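Local coordinates for protein inositol dehydrogenase (Lactobacillus casei, PDB 4MKX) that probably oxidises scyllo-inositol with NAD as hydride acceptor, as a sugar alcohol dehydrogenase of the Gfo/Idh/MocA family, at residues R141-D145 with S146-A150; A255-G258 with Y259-E262; S296-F299 with P300-F303. All blocks are in the same frame, centred on the assembly; numbering follows the deposited sequence.

Contact 1 of 3, residues R141-D145 with S146-A150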
ATOM      1  N   ARG A 141     -10.276  -7.374 -21.222  1.00  8.89           N
ATOM      2  CA  ARG A 141      -9.206  -6.661 -20.525  1.00  7.83           C
ATOM      3  C   ARG A 141      -8.683  -5.501 -21.362  1.00  9.15           C
ATOM      4  O   ARG A 141      -8.213  -4.503 -20.828  1.00  8.82           O
ATOM      5  CB  ARG A 141      -8.074  -7.607 -20.147  1.00  8.19           C
ATOM      6  CG  ARG A 141      -8.514  -8.677 -19.169  1.00  9.97           C
ATOM      7  CD  ARG A 141      -7.308  -9.385 -18.619  1.00 11.66           C
ATOM      8  NE  ARG A 141      -7.693 -10.610 -17.939  1.00  9.41           N
ATOM      9  CZ  ARG A 141      -6.819 -11.495 -17.471  1.00 10.50           C
ATOM     10  NH1 ARG A 141      -5.521 -11.270 -17.603  1.00 11.88           N
ATOM     11  NH2 ARG A 141      -7.257 -12.607 -16.888  1.00 13.75           N
ATOM     12  N   ARG A 142      -8.830  -5.594 -22.681  1.00 11.93           N
ATOM     13  CA  ARG A 142      -8.449  -4.474 -23.529  1.00 12.75           C
ATOM     14  C   ARG A 142      -9.303  -3.237 -23.286  1.00 12.12           C
ATOM     15  O   ARG A 142      -8.921  -2.140 -23.694  1.00 15.58           O
ATOM     16  CB  ARG A 142      -8.522  -4.857 -25.007  1.00 11.13           C
ATOM     17  CG  ARG A 142      -7.576  -5.983 -25.386  1.00 12.86           C
ATOM     18  CD  ARG A 142      -7.445  -6.013 -26.880  1.00 16.98           C
ATOM     19  NE  ARG A 142      -6.725  -7.180 -27.362  1.00 15.18           N
ATOM     20  CZ  ARG A 142      -6.191  -7.243 -28.573  1.00 19.77           C
ATOM     21  NH1 ARG A 142      -6.310  -6.202 -29.382  1.00 21.54           N
ATOM     22  NH2 ARG A 142      -5.537  -8.329 -28.965  1.00 19.82           N
ATOM     23  N   PHE A 143     -10.452  -3.404 -22.628  1.00  9.79           N
ATOM     24  CA  PHE A 143     -11.325  -2.267 -22.330  1.00 10.04           C
ATOM     25  C   PHE A 143     -11.316  -1.845 -20.875  1.00 10.96           C
ATOM     26  O   PHE A 143     -11.993  -0.896 -20.495  1.00 12.31           O
ATOM     27  CB  PHE A 143     -12.755  -2.582 -22.771  1.00  9.69           C
ATOM     28  CG  PHE A 143     -12.887  -2.712 -24.249  1.00  9.96           C
ATOM     29  CD1 PHE A 143     -12.661  -3.928 -24.867  1.00 13.98           C
ATOM     30  CD2 PHE A 143     -13.199  -1.605 -25.023  1.00 15.76           C
ATOM     31  CE1 PHE A 143     -12.766  -4.049 -26.239  1.00 17.07           C
ATOM     32  CE2 PHE A 143     -13.301  -1.722 -26.395  1.00 17.61           C
ATOM     33  CZ  PHE A 143     -13.082  -2.943 -26.995  1.00 14.94           C
ATOM     34  N   ASP A 144     -10.522  -2.530 -20.067  1.00  8.68           N
ATOM     35  CA  ASP A 144     -10.459  -2.228 -18.645  1.00  8.08           C
ATOM     36  C   ASP A 144      -9.635  -0.966 -18.422  1.00 10.10           C
ATOM     37  O   ASP A 144      -8.572  -0.814 -19.030  1.00 10.82           O
ATOM     38  CB  ASP A 144      -9.795  -3.404 -17.917  1.00  7.98           C
ATOM     39  CG  ASP A 144      -9.578  -3.127 -16.457  1.00  8.70           C
ATOM     40  OD1 ASP A 144     -10.563  -3.123 -15.686  1.00 11.94           O
ATOM     41  OD2 ASP A 144      -8.419  -2.922 -16.053  1.00  9.91           O
ATOM     42  N   ASP A 145     -10.126  -0.071 -17.559  1.00 10.33           N
ATOM     43  CA  ASP A 145      -9.472   1.211 -17.341  1.00  8.70           C
ATOM     44  C   ASP A 145      -8.024   1.069 -16.894  1.00 10.22           C
ATOM     45  O   ASP A 145      -7.169   1.812 -17.360  1.00 12.54           O
ATOM     46  CB  ASP A 145     -10.249   2.070 -16.344  1.00 11.13           C
ATOM     47  CG  ASP A 145     -11.488   2.705 -16.952  1.00 20.58           C
ATOM     48  OD1 ASP A 145     -11.578   2.816 -18.198  1.00 19.74           O
ATOM     49  OD2 ASP A 145     -12.362   3.122 -16.164  1.00 24.14           O
ATOM     50  N   SER A 146      -7.734   0.117 -16.009  1.00 10.94           N
ATOM     51  CA  SER A 146      -6.360  -0.009 -15.511  1.00  8.82           C
ATOM     52  C   SER A 146      -5.418  -0.570 -16.584  1.00  8.03           C
ATOM     53  O   SER A 146      -4.285  -0.102 -16.743  1.00  9.16           O
ATOM     54  CB  SER A 146      -6.295  -0.826 -14.204  1.00  9.53           C
ATOM     55  OG  SER A 146      -6.984  -0.140 -13.168  1.00 10.14           O
ATOM     56  N   TYR A 147      -5.873  -1.575 -17.322  1.00  8.62           N
ATOM     57  CA  TYR A 147      -5.085  -2.112 -18.428  1.00  7.91           C
ATOM     58  C   TYR A 147      -4.840  -1.052 -19.498  1.00 10.59           C
ATOM     59  O   TYR A 147      -3.733  -0.971 -20.036  1.00 10.38           O
ATOM     60  CB  TYR A 147      -5.749  -3.347 -19.058  1.00  8.58           C
ATOM     61  CG  TYR A 147      -5.435  -4.627 -18.305  1.00  9.26           C
ATOM     62  CD1 TYR A 147      -4.261  -5.328 -18.541  1.00 10.64           C
ATOM     63  CD2 TYR A 147      -6.297  -5.102 -17.323  1.00  9.94           C
ATOM     64  CE1 TYR A 147      -3.965  -6.487 -17.837  1.00 10.74           C
ATOM     65  CE2 TYR A 147      -6.004  -6.247 -16.607  1.00  8.54           C
ATOM     66  CZ  TYR A 147      -4.840  -6.943 -16.870  1.00 10.39           C
ATOM     67  OH  TYR A 147      -4.544  -8.096 -16.159  1.00 11.15           O
ATOM     68  N   ARG A 148      -5.858  -0.253 -19.801  0.84  8.27           N
ATOM     69  CA  ARG A 148      -5.715   0.810 -20.798  0.84 11.30           C
ATOM     70  C   ARG A 148      -4.733   1.879 -20.349  0.84 10.50           C
ATOM     71  O   ARG A 148      -3.956   2.383 -21.158  0.84 12.43           O
ATOM     72  CB  ARG A 148      -7.071   1.439 -21.158  0.84 10.88           C
ATOM     73  CG  ARG A 148      -7.879   0.561 -22.102  0.84 14.23           C
ATOM     74  CD  ARG A 148      -9.126   1.272 -22.666  0.84 17.71           C
ATOM     75  NE  ARG A 148     -10.069   1.661 -21.618  0.84 26.91           N
ATOM     76  CZ  ARG A 148     -11.386   1.800 -21.783  0.84 24.52           C
ATOM     77  NH1 ARG A 148     -11.955   1.574 -22.963  0.84 23.84           N
ATOM     78  NH2 ARG A 148     -12.145   2.161 -20.759  0.84 25.10           N
ATOM     79  N   TYR A 149      -4.754   2.211 -19.060  1.00 10.58           N
ATOM     80  CA  TYR A 149      -3.826   3.192 -18.512  1.00 11.52           C
ATOM     81  C   TYR A 149      -2.388   2.701 -18.659  1.00 12.75           C
ATOM     82  O   TYR A 149      -1.493   3.468 -19.024  1.00 13.40           O
ATOM     83  CB  TYR A 149      -4.161   3.495 -17.033  1.00 11.04           C
ATOM     84  CG  TYR A 149      -3.254   4.526 -16.387  1.00 11.51           C
ATOM     85  CD1 TYR A 149      -3.535   5.886 -16.477  1.00 15.73           C
ATOM     86  CD2 TYR A 149      -2.125   4.133 -15.680  1.00 11.40           C
ATOM     87  CE1 TYR A 149      -2.698   6.825 -15.887  1.00 18.26           C
ATOM     88  CE2 TYR A 149      -1.288   5.060 -15.086  1.00 15.36           C
ATOM     89  CZ  TYR A 149      -1.585   6.405 -15.192  1.00 16.51           C
ATOM     90  OH  TYR A 149      -0.746   7.324 -14.600  1.00 20.16           O
ATOM     91  N   ALA A 150      -2.158   1.421 -18.374  1.00  9.34           N
ATOM     92  CA  ALA A 150      -0.823   0.839 -18.514  1.00 10.04           C
ATOM     93  C   ALA A 150      -0.388   0.786 -19.970  1.00 12.04           C
ATOM     94  O   ALA A 150       0.780   1.018 -20.281  1.00 13.06           O
ATOM     95  CB  ALA A 150      -0.773  -0.554 -17.901  1.00 11.99           C
TER
HETATM   96  O   HOH W   1      -9.573  -0.986 -13.784  1.00 16.89           O
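Arg148 N bonds to Asp144 O at 2.9 Å and Tyr149 N to Asp145 O at 3.0 Å, the first turn of a helix that follows a short 3-10 segment. Asp144 is the N-cap. Its CG stands anti to the backbone N (chi1 175°), which carries OD2 over the helix start. There OD2 accepts from Tyr147 N at 3.1 Å, on its anti side and somewhat out of the carboxylate plane. A second bond, from Ser146 N, is weak. Asp144 OD2 also lies 3.3 Å from Tyr147 CD2, at the edge of the ring. The other oxygen, OD1, takes a water proton and a salt bridge from Arg302. The same water bonds Ser146 OG, which also meets Leu282 N of the second subunit. Asp145 OD1 forms a salt bridge with Arg148 NH2 at 2.7 Å, with the two flat groups only 25° apart. A bend at chi3 (-62°) folds the Arg148 guanidinium back, so that Phe143 O sits 3.0 Å above its centre, not hydrogen-bonded to it; Gln305 bonds this oxygen. The extended Arg141 runs alongside Tyr147, its CD 3.9 Å from Tyr147 CZ. Tyr147 OH bonds to Thr263. Salt bridges tie Arg141 to Asp199 and Arg142 to Asp201, both on helix 197-207. Tyr147 packs on that helix and on strand 271-274, and Phe143 on helix 304-319.

Contact 2 of 3, residues A255-G258 with Y259-E262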
ATOM      1  N   ALA A 255      -7.491 -19.626  -5.294  1.00 16.14           N
ATOM      2  CA  ALA A 255      -6.992 -18.465  -4.551  1.00 17.78           C
ATOM      3  C   ALA A 255      -7.836 -18.227  -3.308  1.00 18.82           C
ATOM      4  O   ALA A 255      -9.050 -18.050  -3.395  1.00 19.95           O
ATOM      5  CB  ALA A 255      -6.990 -17.205  -5.431  1.00 16.41           C
ATOM      6  N   ALA A 256      -7.202 -18.201  -2.146  1.00 18.57           N
ATOM      7  CA  ALA A 256      -7.955 -18.035  -0.910  1.00 16.69           C
ATOM      8  C   ALA A 256      -8.468 -16.608  -0.718  1.00 18.16           C
ATOM      9  O   ALA A 256      -9.482 -16.392  -0.044  1.00 20.38           O
ATOM     10  CB  ALA A 256      -7.116 -18.467   0.285  1.00 19.22           C
ATOM     11  N   HIS A 257      -7.776 -15.632  -1.302  1.00 16.28           N
ATOM     12  CA  HIS A 257      -8.067 -14.234  -0.987  1.00 14.10           C
ATOM     13  C   HIS A 257      -9.073 -13.561  -1.915  1.00 16.93           C
ATOM     14  O   HIS A 257      -9.450 -12.407  -1.685  1.00 20.69           O
ATOM     15  CB  HIS A 257      -6.771 -13.415  -0.920  1.00 16.42           C
ATOM     16  CG  HIS A 257      -5.974 -13.441  -2.187  1.00 14.65           C
ATOM     17  ND1 HIS A 257      -5.281 -14.559  -2.608  1.00 14.60           N
ATOM     18  CD2 HIS A 257      -5.769 -12.494  -3.134  1.00 15.34           C
ATOM     19  CE1 HIS A 257      -4.675 -14.295  -3.752  1.00 15.65           C
ATOM     20  NE2 HIS A 257      -4.947 -13.044  -4.090  1.00 14.53           N
ATOM     21  N   GLY A 258      -9.503 -14.278  -2.946  1.00 13.28           N
ATOM     22  CA  GLY A 258     -10.452 -13.741  -3.906  1.00 17.35           C
ATOM     23  C   GLY A 258     -10.024 -14.014  -5.332  1.00 16.13           C
ATOM     24  O   GLY A 258      -9.324 -14.986  -5.602  1.00 18.16           O
ATOM     25  N   TYR A 259     -10.451 -13.147  -6.248  1.00 12.59           N
ATOM     26  CA  TYR A 259     -10.151 -13.284  -7.666  1.00 12.19           C
ATOM     27  C   TYR A 259      -8.852 -12.552  -7.962  1.00 13.53           C
ATOM     28  O   TYR A 259      -8.808 -11.319  -7.900  1.00 13.72           O
ATOM     29  CB  TYR A 259     -11.296 -12.654  -8.463  1.00 11.57           C
ATOM     30  CG  TYR A 259     -11.212 -12.764  -9.975  1.00 13.65           C
ATOM     31  CD1 TYR A 259     -11.016 -13.985 -10.604  1.00 16.68           C
ATOM     32  CD2 TYR A 259     -11.368 -11.638 -10.766  1.00 13.72           C
ATOM     33  CE1 TYR A 259     -10.954 -14.074 -11.984  1.00 16.45           C
ATOM     34  CE2 TYR A 259     -11.321 -11.709 -12.144  1.00 11.87           C
ATOM     35  CZ  TYR A 259     -11.117 -12.934 -12.750  1.00 16.12           C
ATOM     36  OH  TYR A 259     -11.057 -13.032 -14.127  1.00 17.13           O
ATOM     37  N   HIS A 260      -7.792 -13.296  -8.265  1.00 11.76           N
ATOM     38  CA  HIS A 260      -6.487 -12.661  -8.432  1.00 11.06           C
ATOM     39  C   HIS A 260      -6.111 -12.619  -9.899  1.00 12.06           C
ATOM     40  O   HIS A 260      -5.726 -13.631 -10.478  1.00 13.79           O
ATOM     41  CB  HIS A 260      -5.398 -13.379  -7.642  1.00 10.13           C
ATOM     42  CG  HIS A 260      -4.098 -12.633  -7.610  1.00 10.61           C
ATOM     43  ND1 HIS A 260      -3.674 -11.919  -6.508  1.00 13.14           N
ATOM     44  CD2 HIS A 260      -3.142 -12.462  -8.555  1.00 12.05           C
ATOM     45  CE1 HIS A 260      -2.501 -11.370  -6.762  1.00 14.68           C
ATOM     46  NE2 HIS A 260      -2.152 -11.685  -7.997  1.00 10.86           N
ATOM     47  N   VAL A 261      -6.237 -11.441 -10.497  1.00  9.87           N
ATOM     48  CA  VAL A 261      -5.789 -11.214 -11.870  1.00  8.84           C
ATOM     49  C   VAL A 261      -4.817 -10.050 -11.825  1.00 10.08           C
ATOM     50  O   VAL A 261      -5.169  -8.937 -11.427  1.00  9.61           O
ATOM     51  CB  VAL A 261      -6.958 -10.911 -12.810  1.00 11.63           C
ATOM     52  CG1 VAL A 261      -6.455 -10.465 -14.166  1.00 10.46           C
ATOM     53  CG2 VAL A 261      -7.802 -12.163 -12.986  1.00 12.79           C
ATOM     54  N   GLU A 262      -3.578 -10.325 -12.185  1.00  7.48           N
ATOM     55  CA  GLU A 262      -2.495  -9.376 -11.995  1.00  7.02           C
ATOM     56  C   GLU A 262      -1.602  -9.486 -13.217  1.00  5.78           C
ATOM     57  O   GLU A 262      -1.359 -10.586 -13.709  1.00  8.89           O
ATOM     58  CB  GLU A 262      -1.685  -9.737 -10.742  1.00  8.65           C
ATOM     59  CG  GLU A 262      -0.450  -8.843 -10.505  1.00  9.81           C
ATOM     60  CD  GLU A 262       0.503  -9.403  -9.488  1.00 10.59           C
ATOM     61  OE1 GLU A 262       0.291 -10.552  -9.027  1.00 10.26           O
ATOM     62  OE2 GLU A 262       1.493  -8.707  -9.145  1.00 10.23           O
TER
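His257 meets His260 rim to rim, and neither ring lies over the face of the other. The nitrogens His257 NE2 and His260 ND1 are 3.0 Å apart in a nearly straight hydrogen bond (169°). Either could be the donor. Each lies near the plane of the other ring, although the planes are turned 73° apart. His257 CG sits between the backbone N and the carbonyl carbon (chi1 59°), and this swings the ring toward the strand that follows. His257 NE2 also touches His260 CB at 3.6 Å. At the far side of its ring, His260 NE2 donates to Glu262 OE1 at 2.9 Å, with the oxygen in the ring plane; OE1 is met on its anti side, well out of the carboxylate plane. The two bonds engage both nitrogens of His260 and fix the rotation of its ring. The Glu262 carboxylate is held further by Arg166 through OE2 and by Arg273 of the fourth subunit through OE1. These two positive charges would be expected to keep Glu262 ionised. Gly258 makes the turn in a backbone conformation suited to glycine. Tyr259 points its ring the other way, with Val261 CG2 3.4 Å above one face. His257 also packs on Met286 of the third subunit and Met271 of the fourth. This loop joins strand 254-255 to strand 260-267 in the C-terminal domain, and both ends bond to the region of strand 162-172. It holds a buried chain of hydrogen bonds, including a His-carboxylate pair, that leads to Arg273 of the fourth subunit at the tetramer interface.

Contact 3 of 3, residues S296-F299 with P300-F303; sequences SQNF and PERF
Glu301 OE2 accepts from Gln297 N at 2.8 Å, the N-H coming from above the carboxylate plane. The extended Glu301 side chain reaches back past the helix start. On the way its CD packs on Ser296 CB at 3.7 Å. The other oxygen, OE1, forms a salt bridge with Lys280. Asn298 is the N-cap. Its OD1 accepts from Glu301 N at 3.2 Å, and the same oxygen touches Pro300 CD. Glu301 thus accepts from Gln297 with its side chain and donates to Asn298 with its backbone. Behind them, Arg302 N bonds to Asn298 O and Phe303 N to Phe299 O. Pro300 CD lies over one face of the Phe299 ring, 3.5 Å from its centroid, in a CH-pi contact. Arg302 bends at chi2, and its guanidinium, held by Asp144, lies against Phe303, with Phe303 CE1 3.6 Å above its centre. Pro300 and Phe299 pack on helix 27-38, while Phe299 and Arg302 also touch Tyr259, just before strand 260-267.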
ATOM      1  N   SER A 296     -11.560  -7.830  -4.398  1.00 10.55           N
ATOM      2  CA  SER A 296     -12.634  -8.238  -5.287  1.00 10.67           C
ATOM      3  C   SER A 296     -12.702  -9.763  -5.305  1.00 11.18           C
ATOM      4  O   SER A 296     -11.687 -10.457  -5.182  1.00 12.25           O
ATOM      5  CB  SER A 296     -12.490  -7.633  -6.684  1.00 13.86           C
ATOM      6  OG  SER A 296     -11.148  -7.596  -7.104  1.00 16.18           O
ATOM      7  N   GLN A 297     -13.914 -10.287  -5.441  1.00 13.57           N
ATOM      8  CA  GLN A 297     -14.159 -11.698  -5.154  1.00 14.98           C
ATOM      9  C   GLN A 297     -14.370 -12.563  -6.378  1.00 14.69           C
ATOM     10  O   GLN A 297     -14.189 -13.777  -6.318  1.00 16.32           O
ATOM     11  CB  GLN A 297     -15.378 -11.837  -4.237  1.00 19.67           C
ATOM     12  CG  GLN A 297     -15.133 -11.328  -2.843  1.00 19.55           C
ATOM     13  CD  GLN A 297     -14.069 -12.136  -2.131  1.00 24.26           C
ATOM     14  OE1 GLN A 297     -14.239 -13.334  -1.898  1.00 28.26           O
ATOM     15  NE2 GLN A 297     -12.953 -11.492  -1.805  1.00 20.54           N
ATOM     16  N   ASN A 298     -14.757 -11.954  -7.490  1.00 15.19           N
ATOM     17  CA  ASN A 298     -15.042 -12.728  -8.688  1.00 13.56           C
ATOM     18  C   ASN A 298     -14.937 -11.869  -9.917  1.00 14.46           C
ATOM     19  O   ASN A 298     -14.865 -10.641  -9.819  1.00 12.85           O
ATOM     20  CB  ASN A 298     -16.436 -13.351  -8.606  1.00 17.23           C
ATOM     21  CG  ASN A 298     -17.471 -12.394  -8.056  1.00 19.37           C
ATOM     22  OD1 ASN A 298     -17.734 -11.329  -8.631  1.00 20.37           O
ATOM     23  ND2 ASN A 298     -18.067 -12.763  -6.927  1.00 26.48           N
ATOM     24  N   PHE A 299     -14.955 -12.510 -11.081  1.00 12.53           N
ATOM     25  CA  PHE A 299     -14.802 -11.772 -12.331  1.00 14.67           C
ATOM     26  C   PHE A 299     -15.878 -10.716 -12.624  1.00 13.76           C
ATOM     27  O   PHE A 299     -15.544  -9.651 -13.156  1.00 13.85           O
ATOM     28  CB  PHE A 299     -14.523 -12.700 -13.529  1.00 13.26           C
ATOM     29  CG  PHE A 299     -15.743 -13.368 -14.109  1.00 17.06           C
ATOM     30  CD1 PHE A 299     -16.532 -12.707 -15.037  1.00 16.02           C
ATOM     31  CD2 PHE A 299     -16.071 -14.670 -13.759  1.00 20.79           C
ATOM     32  CE1 PHE A 299     -17.656 -13.324 -15.589  1.00 18.37           C
ATOM     33  CE2 PHE A 299     -17.181 -15.295 -14.310  1.00 21.32           C
ATOM     34  CZ  PHE A 299     -17.972 -14.618 -15.226  1.00 21.55           C
ATOM     35  N   PRO A 300     -17.166 -10.986 -12.289  1.00 13.76           N
ATOM     36  CA  PRO A 300     -18.134  -9.938 -12.618  1.00 13.06           C
ATOM     37  C   PRO A 300     -17.891  -8.666 -11.825  1.00 12.93           C
ATOM     38  O   PRO A 300     -18.124  -7.585 -12.350  1.00 13.05           O
ATOM     39  CB  PRO A 300     -19.485 -10.558 -12.214  1.00 14.67           C
ATOM     40  CG  PRO A 300     -19.257 -12.016 -12.249  1.00 15.36           C
ATOM     41  CD  PRO A 300     -17.836 -12.207 -11.803  1.00 14.75           C
ATOM     42  N   GLU A 301     -17.434  -8.797 -10.585  1.00 13.59           N
ATOM     43  CA  GLU A 301     -17.097  -7.635  -9.780  1.00 12.24           C
ATOM     44  C   GLU A 301     -15.860  -6.908 -10.339  1.00 12.35           C
ATOM     45  O   GLU A 301     -15.874  -5.687 -10.521  1.00 14.52           O
ATOM     46  CB  GLU A 301     -16.858  -8.055  -8.328  1.00 14.41           C
ATOM     47  CG  GLU A 301     -16.394  -6.909  -7.451  1.00 14.94           C
ATOM     48  CD  GLU A 301     -16.138  -7.315  -6.012  1.00 16.20           C
ATOM     49  OE1 GLU A 301     -15.981  -6.411  -5.168  1.00 20.59           O
ATOM     50  OE2 GLU A 301     -16.088  -8.527  -5.718  1.00 18.20           O
ATOM     51  N   ARG A 302     -14.800  -7.654 -10.618  1.00 12.08           N
ATOM     52  CA  ARG A 302     -13.545  -7.039 -11.066  1.00  8.53           C
ATOM     53  C   ARG A 302     -13.702  -6.386 -12.437  1.00 11.00           C
ATOM     54  O   ARG A 302     -13.174  -5.301 -12.684  1.00  9.25           O
ATOM     55  CB  ARG A 302     -12.435  -8.093 -11.125  1.00  9.97           C
ATOM     56  CG  ARG A 302     -11.161  -7.657 -11.871  1.00 10.06           C
ATOM     57  CD  ARG A 302     -10.425  -6.505 -11.140  1.00  9.34           C
ATOM     58  NE  ARG A 302      -9.238  -6.107 -11.906  1.00 11.03           N
ATOM     59  CZ  ARG A 302      -9.250  -5.198 -12.885  1.00 12.87           C
ATOM     60  NH1 ARG A 302     -10.386  -4.578 -13.209  1.00 10.74           N
ATOM     61  NH2 ARG A 302      -8.126  -4.911 -13.548  1.00 13.61           N
ATOM     62  N   PHE A 303     -14.423  -7.044 -13.340  1.00  8.84           N
ATOM     63  CA  PHE A 303     -14.439  -6.565 -14.712  1.00  8.95           C
ATOM     64  C   PHE A 303     -15.757  -5.971 -15.151  1.00  8.54           C
ATOM     65  O   PHE A 303     -16.020  -5.859 -16.345  1.00 10.11           O
ATOM     66  CB  PHE A 303     -13.954  -7.660 -15.681  1.00  9.18           C
ATOM     67  CG  PHE A 303     -12.473  -7.922 -15.589  1.00 11.59           C
ATOM     68  CD1 PHE A 303     -11.566  -6.931 -15.950  1.00 10.98           C
ATOM     69  CD2 PHE A 303     -11.990  -9.144 -15.125  1.00 10.40           C
ATOM     70  CE1 PHE A 303     -10.194  -7.151 -15.859  1.00 11.34           C
ATOM     71  CE2 PHE A 303     -10.627  -9.372 -15.034  1.00 13.66           C
ATOM     72  CZ  PHE A 303      -9.721  -8.374 -15.389  1.00 11.92           C
TER

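The contacts follow one another along the chain in the order 1, 2, 3. Contact 1 starts helix 145-155, contact 2 leads into strand 260-267 of the mixed sheet, and contact 3 forms the short helix 299-302. Contacts 2 and 3 have centres about 10 Å apart. Contact 1 lies about 15 Å from contact 3 and 18 Å from contact 2, centre to centre. All three nevertheless touch. Asp144 and Arg302 join contacts 1 and 3 by a salt bridge, Val261 packs on Arg141 and Tyr147, and Tyr259 packs on Phe299. Contact 3 also reaches helix 27-38 of the Rossmann domain, consistent with a junction between the Rossmann and C-terminal domains.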